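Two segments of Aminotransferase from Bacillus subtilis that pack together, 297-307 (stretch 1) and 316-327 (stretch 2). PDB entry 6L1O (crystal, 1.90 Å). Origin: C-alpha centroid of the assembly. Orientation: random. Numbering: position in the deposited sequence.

Stretch 1 297-307: IYKERIDFFTA
Stretch 2, residues 316-327: KMEKPKGTFYVW

Residues 297-307 lie within a longer helix, with phi/psi near -60/-45 and i to i+4 hydrogen bonds from R301 N to I297 O (3.0 Å) through A307 N to D303 O (3.1 Å). In stretch 2, 316-320 are extended (phi -62 to -130, psi 130 to 149), followed by K321 at -78/-24, G322 -159/177, T323 65/177 and F324 -105/26, then strand from Y325 near -105/125. The register runs antiparallel: CA atoms of Y298 and F324 lie 6.1 Å apart, I302 and K319 7.1 Å, T306 and M317 6.2 Å. The contact buries 561 Å², both sides summed.

Y298, I302 and T306, four apart, point CA-to-CB toward stretch 2; F305 starts sideways and its ring reaches M317. Y298 (m, chi2 -39°) meets F324 (p, chi2 59°): Y298 CE2 is 3.6 Å from F324 CD2, with ring centroids 5.0 Å apart and planes at 58°, an oblique pair. F324 CB sits over the Y298 ring, 4.1 Å from its centroid and 15° off the normal, a CH-pi geometry. I302 (m, t) places CD1 3.7 Å from P320 CG, apolar groups at van der Waals distance. T306 CG2 approaches V326 CG1 (4.3 Å) and M317 CB (4.1 Å). M317 (m, t, t) brings SD 3.7 Å from F305 CE2 (t, chi2 77°), obliquely to the ring.

Charge is centred on D303 (m, chi2 1°). Its CA-to-CB bond points away, yet OD1 reaches K319 NZ at 2.9 Å, a salt bridge whose hydrogen bond is weak. The same OD1 accepts from K299 NZ (t, p, t, t) at 2.7 Å, a second salt bridge. Shared carboxylate charge offsets the proximity of K299 NZ and K319 NZ, 4.2 Å apart. K319 (m, t, t, t) runs past T306, its CE 3.3 Å from T306 OG1; that hydroxyl (p) donates to I302 O at 2.7 Å.

Two waters bridge the stretches: one oxygen lies 2.6 Å from D303 O (donating) and 2.8 Å from K319 NZ (accepting); another, 2.9 Å from T306 O (donating) and 2.8 Å from M317 N (accepting weakly).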

# COMPACT_ATOMS: atom_id res chain seq x y z
N ILE B 297 18.88 11.21 -23.04
CA ILE B 297 17.81 10.70 -23.92
C ILE B 297 16.62 11.66 -23.92
O ILE B 297 16.09 12.02 -25.01
CB ILE B 297 17.36 9.30 -23.56
CG1 ILE B 297 18.47 8.28 -23.89
CG2 ILE B 297 16.07 8.91 -24.28
CD1 ILE B 297 18.33 6.92 -23.27
N TYR B 298 16.15 12.03 -22.71
CA TYR B 298 15.00 12.94 -22.65
C TYR B 298 15.32 14.28 -23.28
O TYR B 298 14.47 14.82 -24.03
CB TYR B 298 14.51 13.08 -21.19
CG TYR B 298 13.85 11.82 -20.68
CD1 TYR B 298 13.02 11.06 -21.49
CD2 TYR B 298 14.07 11.37 -19.37
CE1 TYR B 298 12.41 9.93 -21.02
CE2 TYR B 298 13.48 10.24 -18.90
CZ TYR B 298 12.65 9.51 -19.70
OH TYR B 298 12.00 8.40 -19.22
N LYS B 299 16.51 14.83 -23.00
CA LYS B 299 16.91 16.11 -23.56
C LYS B 299 16.95 16.07 -25.12
O LYS B 299 16.53 16.99 -25.78
CB LYS B 299 18.25 16.56 -22.97
CG LYS B 299 18.82 17.89 -23.49
CD LYS B 299 17.83 19.03 -23.33
CE LYS B 299 18.44 20.37 -23.80
NZ LYS B 299 17.38 21.32 -24.21
N GLU B 300 17.45 14.97 -25.67
CA GLU B 300 17.46 14.81 -27.11
C GLU B 300 16.05 14.77 -27.68
O GLU B 300 15.79 15.34 -28.74
CB GLU B 300 18.21 13.56 -27.48
CG GLU B 300 18.13 13.09 -28.92
CD GLU B 300 18.70 14.07 -29.91
OE1 GLU B 300 19.65 14.83 -29.54
OE2 GLU B 300 18.21 14.07 -31.08
N ARG B 301 15.14 14.09 -27.02
CA ARG B 301 13.76 13.98 -27.49
C ARG B 301 13.12 15.36 -27.45
O ARG B 301 12.46 15.74 -28.37
CB ARG B 301 12.94 12.98 -26.65
CG ARG B 301 13.32 11.54 -26.91
CD ARG B 301 12.61 10.61 -25.96
NE ARG B 301 13.00 9.21 -26.19
CZ ARG B 301 12.54 8.18 -25.51
NH1 ARG B 301 11.60 8.36 -24.56
NH2 ARG B 301 12.92 6.98 -25.82
N ILE B 302 13.35 16.09 -26.36
CA ILE B 302 12.86 17.44 -26.19
C ILE B 302 13.35 18.36 -27.31
O ILE B 302 12.55 19.07 -27.95
CB ILE B 302 13.26 18.02 -24.83
CG1 ILE B 302 12.41 17.37 -23.74
CG2 ILE B 302 13.11 19.54 -24.82
CD1 ILE B 302 12.99 17.60 -22.35
N ASP B 303 14.65 18.31 -27.57
CA ASP B 303 15.23 19.11 -28.64
C ASP B 303 14.70 18.73 -30.02
O ASP B 303 14.29 19.62 -30.80
CB ASP B 303 16.74 19.02 -28.59
CG ASP B 303 17.34 19.73 -27.39
OD1 ASP B 303 16.59 20.30 -26.56
OD2 ASP B 303 18.57 19.72 -27.26
N PHE B 304 14.71 17.44 -30.32
CA PHE B 304 14.11 16.91 -31.56
C PHE B 304 12.65 17.33 -31.78
O PHE B 304 12.28 17.82 -32.88
CB PHE B 304 14.18 15.40 -31.56
CG PHE B 304 13.49 14.74 -32.72
CD1 PHE B 304 14.07 14.75 -34.00
CD2 PHE B 304 12.26 14.13 -32.55
CE1 PHE B 304 13.44 14.11 -35.06
CE2 PHE B 304 11.60 13.52 -33.61
CZ PHE B 304 12.22 13.51 -34.87
N PHE B 305 11.82 17.08 -30.76
CA PHE B 305 10.41 17.33 -30.80
C PHE B 305 10.06 18.82 -30.92
O PHE B 305 9.20 19.20 -31.71
CB PHE B 305 9.74 16.80 -29.51
CG PHE B 305 8.24 16.96 -29.48
CD1 PHE B 305 7.40 16.11 -30.23
CD2 PHE B 305 7.67 17.96 -28.73
CE1 PHE B 305 6.03 16.27 -30.21
CE2 PHE B 305 6.30 18.14 -28.71
CZ PHE B 305 5.48 17.29 -29.42
N THR B 306 10.64 19.64 -30.09
CA THR B 306 10.29 21.08 -30.12
C THR B 306 10.78 21.73 -31.47
O THR B 306 10.12 22.61 -32.06
CB THR B 306 10.82 21.85 -28.92
OG1 THR B 306 12.22 21.65 -28.78
CG2 THR B 306 10.11 21.39 -27.60
N ALA B 307 11.91 21.27 -31.96
CA ALA B 307 12.41 21.78 -33.26
C ALA B 307 11.49 21.37 -34.38
O ALA B 307 11.23 22.15 -35.30
CB ALA B 307 13.84 21.32 -33.49
N LYS B 316 5.47 26.99 -31.57
CA LYS B 316 6.64 27.32 -30.80
C LYS B 316 6.38 26.92 -29.33
O LYS B 316 5.33 27.23 -28.79
CB LYS B 316 6.99 28.83 -30.91
N MET B 317 7.33 26.21 -28.73
CA MET B 317 7.20 25.69 -27.34
C MET B 317 8.46 26.08 -26.60
O MET B 317 9.54 25.98 -27.14
CB MET B 317 7.06 24.16 -27.32
CG MET B 317 5.87 23.61 -28.06
SD MET B 317 6.01 21.82 -28.34
CE MET B 317 4.46 21.46 -29.13
N GLU B 318 8.31 26.50 -25.36
CA GLU B 318 9.44 26.72 -24.49
C GLU B 318 10.01 25.36 -24.13
O GLU B 318 9.28 24.43 -23.93
CB GLU B 318 9.00 27.43 -23.19
CG GLU B 318 10.08 28.31 -22.59
CD GLU B 318 10.21 29.61 -23.37
OE1 GLU B 318 9.21 30.35 -23.45
OE2 GLU B 318 11.30 29.87 -23.91
N LYS B 319 11.34 25.24 -24.12
CA LYS B 319 11.97 24.01 -23.68
C LYS B 319 11.92 23.96 -22.14
O LYS B 319 12.26 24.94 -21.48
CB LYS B 319 13.40 23.89 -24.17
CG LYS B 319 13.50 23.67 -25.70
CD LYS B 319 14.88 23.21 -26.08
CE LYS B 319 14.97 23.12 -27.59
NZ LYS B 319 16.35 22.81 -28.03
N PRO B 320 11.46 22.84 -21.57
CA PRO B 320 11.41 22.73 -20.11
C PRO B 320 12.77 22.83 -19.46
O PRO B 320 13.76 22.36 -20.03
CB PRO B 320 10.81 21.32 -19.90
CG PRO B 320 11.13 20.59 -21.17
CD PRO B 320 10.94 21.62 -22.21
N LYS B 321 12.81 23.38 -18.25
CA LYS B 321 14.04 23.34 -17.47
C LYS B 321 14.29 21.98 -16.81
O LYS B 321 15.46 21.59 -16.55
CB LYS B 321 14.06 24.42 -16.40
CG LYS B 321 14.30 25.82 -16.95
CD LYS B 321 15.56 25.87 -17.79
CE LYS B 321 15.87 27.30 -18.24
NZ LYS B 321 14.89 27.71 -19.27
N GLY B 322 13.24 21.24 -16.59
CA GLY B 322 13.36 19.91 -15.95
C GLY B 322 12.16 19.08 -16.28
O GLY B 322 11.23 19.57 -16.92
N THR B 323 12.15 17.83 -15.82
CA THR B 323 11.15 16.80 -16.18
C THR B 323 11.18 16.40 -17.67
O THR B 323 11.87 17.00 -18.46
CB THR B 323 9.70 17.22 -15.87
OG1 THR B 323 9.12 17.94 -16.97
CG2 THR B 323 9.59 18.00 -14.57
N PHE B 324 10.35 15.43 -18.05
CA PHE B 324 10.22 15.03 -19.44
C PHE B 324 8.94 15.52 -20.07
O PHE B 324 8.46 14.92 -21.01
CB PHE B 324 10.40 13.54 -19.67
CG PHE B 324 9.67 12.64 -18.70
CD1 PHE B 324 8.28 12.68 -18.56
CD2 PHE B 324 10.39 11.77 -17.92
CE1 PHE B 324 7.61 11.82 -17.70
CE2 PHE B 324 9.72 10.88 -17.06
CZ PHE B 324 8.33 10.91 -16.97
N TYR B 325 8.41 16.61 -19.54
CA TYR B 325 7.16 17.19 -20.04
C TYR B 325 7.43 18.50 -20.81
O TYR B 325 8.31 19.27 -20.41
CB TYR B 325 6.20 17.50 -18.88
CG TYR B 325 5.82 16.32 -18.09
CD1 TYR B 325 5.10 15.26 -18.67
CD2 TYR B 325 6.14 16.22 -16.74
CE1 TYR B 325 4.77 14.14 -17.94
CE2 TYR B 325 5.79 15.08 -16.01
CZ TYR B 325 5.10 14.07 -16.60
OH TYR B 325 4.76 12.93 -15.89
N VAL B 326 6.70 18.70 -21.89
CA VAL B 326 6.68 19.99 -22.59
C VAL B 326 5.31 20.62 -22.32
O VAL B 326 4.29 19.99 -22.50
CB VAL B 326 6.92 19.82 -24.11
CG1 VAL B 326 6.85 21.18 -24.86
CG2 VAL B 326 8.25 19.13 -24.37
N TRP B 327 5.31 21.85 -21.83
CA TRP B 327 4.06 22.59 -21.48
C TRP B 327 3.80 23.58 -22.62
O TRP B 327 4.55 24.55 -22.76
CB TRP B 327 4.29 23.29 -20.15
CG TRP B 327 3.18 24.02 -19.46
CD1 TRP B 327 3.22 25.33 -19.05
CD2 TRP B 327 1.91 23.51 -19.00
NE1 TRP B 327 2.07 25.65 -18.40
CE2 TRP B 327 1.25 24.54 -18.35
CE3 TRP B 327 1.28 22.25 -19.07
CZ2 TRP B 327 -0.03 24.39 -17.77
CZ3 TRP B 327 0.04 22.08 -18.54
CH2 TRP B 327 -0.62 23.16 -17.87
O HOH W 1 15.36 22.01 -30.48
O HOH W 2 8.54 24.35 -30.41